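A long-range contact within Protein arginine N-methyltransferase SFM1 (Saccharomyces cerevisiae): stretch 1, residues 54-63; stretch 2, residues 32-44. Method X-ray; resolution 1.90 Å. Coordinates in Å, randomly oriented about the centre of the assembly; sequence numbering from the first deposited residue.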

ATOM      1  N   GLY A  54       7.753  -6.361 -15.218  1.00 19.99           N
ATOM      2  CA  GLY A  54       8.871  -5.558 -15.690  1.00 21.42           C
ATOM      3  C   GLY A  54       8.941  -4.134 -15.165  1.00 20.83           C
ATOM      4  O   GLY A  54       9.559  -3.266 -15.789  1.00 19.64           O
ATOM      5  N   LEU A  55       8.330  -3.890 -14.008  1.00 18.69           N
ATOM      6  CA  LEU A  55       8.242  -2.539 -13.455  1.00 15.35           C
ATOM      7  C   LEU A  55       9.607  -1.871 -13.290  1.00 16.77           C
ATOM      8  O   LEU A  55      10.493  -2.414 -12.639  1.00 18.82           O
ATOM      9  CB  LEU A  55       7.539  -2.568 -12.093  1.00 16.42           C
ATOM     10  CG  LEU A  55       7.420  -1.184 -11.445  1.00 20.14           C
ATOM     11  CD1 LEU A  55       6.396  -0.319 -12.193  1.00 18.36           C
ATOM     12  CD2 LEU A  55       7.080  -1.308  -9.966  1.00 21.34           C
ATOM     13  N   ARG A  56       9.760  -0.688 -13.868  1.00 13.18           N
ATOM     14  CA  ARG A  56      10.938   0.150 -13.632  1.00 14.45           C
ATOM     15  C   ARG A  56      10.700   1.147 -12.514  1.00 13.94           C
ATOM     16  O   ARG A  56       9.709   1.882 -12.525  1.00 15.85           O
ATOM     17  CB  ARG A  56      11.313   0.916 -14.905  1.00 20.51           C
ATOM     18  CG  ARG A  56      11.656   0.017 -16.057  1.00 27.54           C
ATOM     19  CD  ARG A  56      11.868   0.815 -17.334  1.00 29.00           C
ATOM     20  NE  ARG A  56      12.525  -0.013 -18.338  1.00 28.72           N
ATOM     21  CZ  ARG A  56      13.109   0.454 -19.438  1.00 36.18           C
ATOM     22  NH1 ARG A  56      13.115   1.753 -19.687  1.00 30.10           N
ATOM     23  NH2 ARG A  56      13.689  -0.383 -20.290  1.00 32.88           N
ATOM     24  N   TRP A  57      11.631   1.199 -11.561  1.00 12.04           N
ATOM     25  CA  TRP A  57      11.484   2.093 -10.423  1.00 14.14           C
ATOM     26  C   TRP A  57      12.836   2.644 -10.008  1.00 13.15           C
ATOM     27  O   TRP A  57      13.871   2.021 -10.251  1.00 15.29           O
ATOM     28  CB  TRP A  57      10.842   1.355  -9.244  1.00 15.36           C
ATOM     29  CG  TRP A  57      11.643   0.172  -8.842  1.00 17.00           C
ATOM     30  CD1 TRP A  57      11.619  -1.068  -9.406  1.00 20.79           C
ATOM     31  CD2 TRP A  57      12.629   0.124  -7.804  1.00 19.86           C
ATOM     32  NE1 TRP A  57      12.529  -1.891  -8.784  1.00 19.27           N
ATOM     33  CE2 TRP A  57      13.157  -1.184  -7.792  1.00 18.05           C
ATOM     34  CE3 TRP A  57      13.118   1.061  -6.890  1.00 16.82           C
ATOM     35  CZ2 TRP A  57      14.141  -1.587  -6.886  1.00 23.05           C
ATOM     36  CZ3 TRP A  57      14.110   0.655  -5.989  1.00 19.14           C
ATOM     37  CH2 TRP A  57      14.605  -0.654  -6.000  1.00 23.10           C
ATOM     38  N   THR A  58      12.834   3.795  -9.348  1.00 11.84           N
ATOM     39  CA  THR A  58      14.076   4.326  -8.795  1.00 13.99           C
ATOM     40  C   THR A  58      13.786   5.180  -7.578  1.00 15.18           C
ATOM     41  O   THR A  58      12.689   5.733  -7.448  1.00 12.59           O
ATOM     42  CB  THR A  58      14.850   5.147  -9.838  1.00 15.63           C
ATOM     43  OG1 THR A  58      16.017   5.705  -9.236  1.00 16.75           O
ATOM     44  CG2 THR A  58      13.981   6.273 -10.384  1.00 14.31           C
ATOM     45  N   THR A  59      14.753   5.264  -6.664  1.00 12.22           N
ATOM     46  CA  THR A  59      14.601   6.184  -5.537  1.00 11.98           C
ATOM     47  C   THR A  59      14.969   7.606  -5.968  1.00 15.32           C
ATOM     48  O   THR A  59      14.634   8.574  -5.292  1.00 14.85           O
ATOM     49  CB  THR A  59      15.465   5.787  -4.342  1.00 13.21           C
ATOM     50  OG1 THR A  59      16.845   5.834  -4.721  1.00 15.59           O
ATOM     51  CG2 THR A  59      15.135   4.357  -3.908  1.00 14.52           C
ATOM     52  N   LYS A  60      15.658   7.733  -7.099  1.00 14.63           N
ATOM     53  CA  LYS A  60      15.985   9.068  -7.616  1.00 16.56           C
ATOM     54  C   LYS A  60      14.727   9.792  -8.091  1.00 15.50           C
ATOM     55  O   LYS A  60      13.731   9.148  -8.406  1.00 14.81           O
ATOM     56  CB  LYS A  60      16.977   8.973  -8.777  1.00 14.58           C
ATOM     57  CG  LYS A  60      18.311   8.321  -8.414  1.00 15.25           C
ATOM     58  CD  LYS A  60      19.269   8.402  -9.591  1.00 20.13           C
ATOM     59  CE  LYS A  60      20.570   7.664  -9.298  1.00 25.29           C
ATOM     60  NZ  LYS A  60      20.378   6.198  -9.039  1.00 21.87           N
ATOM     61  N   ASP A  61      14.767  11.118  -8.191  1.00 12.67           N
ATOM     62  CA  ASP A  61      13.597  11.802  -8.727  1.00 15.69           C
ATOM     63  C   ASP A  61      13.619  11.738 -10.251  1.00 16.71           C
ATOM     64  O   ASP A  61      14.500  11.103 -10.847  1.00 15.88           O
ATOM     65  CB  ASP A  61      13.498  13.254  -8.221  1.00 15.82           C
ATOM     66  CG  ASP A  61      14.573  14.189  -8.788  1.00 22.95           C
ATOM     67  OD1 ASP A  61      15.261  13.868  -9.784  1.00 19.75           O
ATOM     68  OD2 ASP A  61      14.708  15.293  -8.221  1.00 23.24           O
ATOM     69  N   LEU A  62      12.667  12.408 -10.887  1.00 13.89           N
ATOM     70  CA  LEU A  62      12.467  12.215 -12.321  1.00 17.39           C
ATOM     71  C   LEU A  62      13.693  12.632 -13.130  1.00 15.72           C
ATOM     72  O   LEU A  62      13.917  12.125 -14.232  1.00 18.45           O
ATOM     73  CB  LEU A  62      11.216  12.974 -12.799  1.00 19.34           C
ATOM     74  CG  LEU A  62      11.240  14.506 -12.912  1.00 18.15           C
ATOM     75  CD1 LEU A  62       9.966  14.988 -13.595  1.00 21.38           C
ATOM     76  CD2 LEU A  62      11.407  15.216 -11.573  1.00 20.68           C
ATOM     77  N   LYS A  63      14.504  13.526 -12.580  1.00 15.54           N
ATOM     78  CA  LYS A  63      15.695  13.983 -13.286  1.00 20.39           C
ATOM     79  C   LYS A  63      16.860  13.000 -13.154  1.00 23.56           C
ATOM     80  O   LYS A  63      17.915  13.203 -13.747  1.00 21.09           O
ATOM     81  CB  LYS A  63      16.106  15.371 -12.794  1.00 22.15           C
ATOM     82  CG  LYS A  63      15.282  16.492 -13.443  1.00 24.32           C
ATOM     83  CD  LYS A  63      15.679  16.681 -14.914  1.00 27.36           C
ATOM     84  CE  LYS A  63      16.987  17.456 -15.024  1.00 32.06           C
ATOM     85  NZ  LYS A  63      17.464  17.558 -16.430  1.00 31.26           N
TER
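Stretch 2 32-44: LILSSLPESTTEK

Stretch 2 lies beside stretch 1 as a short parallel β pairing that continues into a hydrogen-bonded loop, with the W57 ring covered by the later part of stretch 2. The direction follows from the CA register, which rises together in both segments: W57 lies opposite L34 at 4.4 Å CA to CA, T58 opposite S35 at 5.0 Å, and T59 opposite L37 at 4.2 Å. The step from S35 to L37 against one from T58 to T59 means that stretch 2 gains a residue at S36, whose phi/psi of 54/34° departs from the extended values of strand 32-35.

L34 bonds to both neighbours of W57, as parallel pairing requires: L34 N donates to R56 O (2.9 Å, 174°), and T58 N donates to L34 O (2.9 Å, 141°). Beyond the strand, L37 N reaches T58 O at 3.2 Å and S36 N reaches K60 O at 2.8 Å, so the loop remains anchored. At the start, one water bridges L32 O (2.7 Å) and R56 N (2.8 Å).

W57 and L34 project to the same sheet face, CB to CB 4.0 Å. Farther along the indole, W57 CE3 meets L37 CD2 at 4.0 Å, and W57 CZ3 meets T41 CG2 at 3.7 Å. L55 CD2 packs on L34 CD1, also at 3.7 Å.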

ATOM      1  N   LEU A  32       6.629   3.169 -18.472  1.00 19.31           N
ATOM      2  CA  LEU A  32       6.236   3.627 -17.138  1.00 13.74           C
ATOM      3  C   LEU A  32       7.468   3.606 -16.232  1.00 14.30           C
ATOM      4  O   LEU A  32       8.197   2.612 -16.190  1.00 14.43           O
ATOM      5  CB  LEU A  32       5.143   2.738 -16.532  1.00 16.30           C
ATOM      6  CG  LEU A  32       4.809   3.011 -15.053  1.00 15.31           C
ATOM      7  CD1 LEU A  32       4.147   4.399 -14.860  1.00 13.46           C
ATOM      8  CD2 LEU A  32       3.929   1.914 -14.469  1.00 17.73           C
ATOM      9  N   ILE A  33       7.698   4.688 -15.499  1.00 14.09           N
ATOM     10  CA  ILE A  33       8.751   4.681 -14.477  1.00 13.83           C
ATOM     11  C   ILE A  33       8.207   5.212 -13.158  1.00 12.74           C
ATOM     12  O   ILE A  33       7.560   6.263 -13.129  1.00 11.50           O
ATOM     13  CB  ILE A  33       9.975   5.539 -14.884  1.00 12.20           C
ATOM     14  CG1 ILE A  33      10.456   5.189 -16.295  1.00 20.62           C
ATOM     15  CG2 ILE A  33      11.117   5.358 -13.860  1.00 13.08           C
ATOM     16  CD1 ILE A  33       9.850   6.067 -17.392  1.00 22.66           C
ATOM     17  N   LEU A  34       8.452   4.487 -12.066  1.00 12.46           N
ATOM     18  CA  LEU A  34       8.138   5.000 -10.738  1.00 13.90           C
ATOM     19  C   LEU A  34       9.374   5.706 -10.220  1.00 12.37           C
ATOM     20  O   LEU A  34      10.465   5.162 -10.304  1.00 14.19           O
ATOM     21  CB  LEU A  34       7.757   3.876  -9.761  1.00 14.24           C
ATOM     22  CG  LEU A  34       6.569   2.963 -10.044  1.00 16.81           C
ATOM     23  CD1 LEU A  34       6.289   2.139  -8.773  1.00 12.61           C
ATOM     24  CD2 LEU A  34       5.337   3.770 -10.458  1.00 15.59           C
ATOM     25  N   SER A  35       9.214   6.912  -9.692  1.00 11.57           N
ATOM     26  CA  SER A  35      10.363   7.668  -9.217  1.00 11.52           C
ATOM     27  C   SER A  35      10.158   8.146  -7.784  1.00 11.05           C
ATOM     28  O   SER A  35       9.048   8.110  -7.260  1.00 14.37           O
ATOM     29  CB  SER A  35      10.627   8.872 -10.131  1.00 13.20           C
ATOM     30  OG  SER A  35       9.550   9.789 -10.047  1.00 16.91           O
ATOM     31  N   SER A  36      11.244   8.616  -7.183  1.00 13.40           N
ATOM     32  CA  SER A  36      11.266   9.116  -5.809  1.00 14.33           C
ATOM     33  C   SER A  36      10.715   8.116  -4.791  1.00 13.84           C
ATOM     34  O   SER A  36      10.139   8.526  -3.782  1.00 13.98           O
ATOM     35  CB  SER A  36      10.503  10.447  -5.700  1.00 15.70           C
ATOM     36  OG  SER A  36      11.164  11.453  -6.470  1.00 17.07           O
ATOM     37  N   LEU A  37      10.938   6.822  -5.024  1.00 13.64           N
ATOM     38  CA  LEU A  37      10.663   5.821  -3.982  1.00 12.02           C
ATOM     39  C   LEU A  37      11.479   6.134  -2.735  1.00 16.74           C
ATOM     40  O   LEU A  37      12.569   6.717  -2.834  1.00 14.05           O
ATOM     41  CB  LEU A  37      10.980   4.404  -4.474  1.00 13.27           C
ATOM     42  CG  LEU A  37       9.730   3.794  -5.133  1.00 18.59           C
ATOM     43  CD1 LEU A  37       9.527   4.353  -6.549  1.00 17.17           C
ATOM     44  CD2 LEU A  37       9.768   2.291  -5.154  1.00 29.03           C
ATOM     45  N   PRO A  38      10.965   5.742  -1.556  1.00 12.37           N
ATOM     46  CA  PRO A  38      11.707   5.938  -0.306  1.00 16.44           C
ATOM     47  C   PRO A  38      13.125   5.391  -0.402  1.00 12.80           C
ATOM     48  O   PRO A  38      13.389   4.376  -1.065  1.00 13.86           O
ATOM     49  CB  PRO A  38      10.875   5.165   0.725  1.00 17.88           C
ATOM     50  CG  PRO A  38       9.470   5.212   0.163  1.00 16.15           C
ATOM     51  CD  PRO A  38       9.674   5.065  -1.332  1.00 14.20           C
ATOM     52  N   GLU A  39      14.048   6.087   0.250  1.00 15.29           N
ATOM     53  CA  GLU A  39      15.458   5.778   0.093  1.00 16.99           C
ATOM     54  C   GLU A  39      15.804   4.342   0.507  1.00 21.94           C
ATOM     55  O   GLU A  39      16.782   3.775   0.031  1.00 16.43           O
ATOM     56  CB  GLU A  39      16.298   6.781   0.892  1.00 18.45           C
ATOM     57  CG  GLU A  39      17.698   6.989   0.336  1.00 17.97           C
ATOM     58  CD  GLU A  39      17.731   7.831  -0.950  1.00 21.83           C
ATOM     59  OE1 GLU A  39      16.671   8.225  -1.479  1.00 19.89           O
ATOM     60  OE2 GLU A  39      18.843   8.109  -1.440  1.00 20.51           O
ATOM     61  N   SER A  40      14.985   3.750   1.371  1.00 16.07           N
ATOM     62  CA  SER A  40      15.259   2.411   1.902  1.00 19.85           C
ATOM     63  C   SER A  40      14.789   1.299   0.971  1.00 20.36           C
ATOM     64  O   SER A  40      14.956   0.120   1.270  1.00 18.58           O
ATOM     65  CB  SER A  40      14.585   2.236   3.270  1.00 24.32           C
ATOM     66  OG  SER A  40      15.077   3.185   4.198  1.00 29.43           O
ATOM     67  N   THR A  41      14.199   1.665  -0.158  1.00 15.77           N
ATOM     68  CA  THR A  41      13.617   0.669  -1.053  1.00 13.62           C
ATOM     69  C   THR A  41      14.661  -0.207  -1.730  1.00 16.46           C
ATOM     70  O   THR A  41      15.655   0.295  -2.243  1.00 16.92           O
ATOM     71  CB  THR A  41      12.762   1.354  -2.141  1.00 13.51           C
ATOM     72  OG1 THR A  41      11.857   2.259  -1.509  1.00 13.26           O
ATOM     73  CG2 THR A  41      11.991   0.330  -2.956  1.00 18.53           C
ATOM     74  N   THR A  42      14.445  -1.520  -1.717  1.00 14.53           N
ATOM     75  CA  THR A  42      15.257  -2.420  -2.523  1.00 13.03           C
ATOM     76  C   THR A  42      14.314  -3.274  -3.348  1.00 17.74           C
ATOM     77  O   THR A  42      13.093  -3.187  -3.194  1.00 17.18           O
ATOM     78  CB  THR A  42      16.192  -3.328  -1.680  1.00 23.57           C
ATOM     79  OG1 THR A  42      15.429  -4.336  -1.007  1.00 22.84           O
ATOM     80  CG2 THR A  42      16.958  -2.509  -0.657  1.00 25.84           C
ATOM     81  N   GLU A  43      14.864  -4.092  -4.238  1.00 17.30           N
ATOM     82  CA  GLU A  43      14.008  -4.915  -5.065  1.00 21.97           C
ATOM     83  C   GLU A  43      13.075  -5.786  -4.232  1.00 24.33           C
ATOM     84  O   GLU A  43      11.957  -6.063  -4.652  1.00 20.91           O
ATOM     85  CB  GLU A  43      14.824  -5.802  -5.995  1.00 26.32           C
ATOM     86  CG  GLU A  43      13.956  -6.361  -7.097  1.00 29.86           C
ATOM     87  CD  GLU A  43      14.755  -7.045  -8.166  1.00 40.79           C
ATOM     88  OE1 GLU A  43      14.610  -6.652  -9.342  1.00 32.15           O
ATOM     89  OE2 GLU A  43      15.523  -7.970  -7.821  1.00 39.25           O
ATOM     90  N   LYS A  44      13.522  -6.202  -3.049  1.00 19.08           N
ATOM     91  CA  LYS A  44      12.694  -7.051  -2.190  1.00 24.74           C
ATOM     92  C   LYS A  44      11.384  -6.375  -1.779  1.00 24.35           C
ATOM     93  O   LYS A  44      10.420  -7.041  -1.386  1.00 22.87           O
ATOM     94  CB  LYS A  44      13.476  -7.462  -0.936  1.00 29.90           C
ATOM     95  CG  LYS A  44      14.726  -8.254  -1.237  1.00 40.67           C
ATOM     96  CD  LYS A  44      15.598  -8.414   0.002  1.00 47.32           C
ATOM     97  CE  LYS A  44      16.804  -9.295  -0.292  1.00 49.49           C
ATOM     98  NZ  LYS A  44      17.709  -9.416   0.887  1.00 52.94           N
TER
HETATM   99  O   HOH W   1       7.924  -0.082 -15.826  1.00 17.61           O
HETATM  100  O   HOH W   2      10.373  12.283  -9.085  1.00 15.83           O
HETATM  101  O   HOH W   3      17.983   8.326  -4.226  1.00 16.31           O
HETATM  102  O   HOH W   4      13.577  -4.504  -9.844  1.00 36.25           O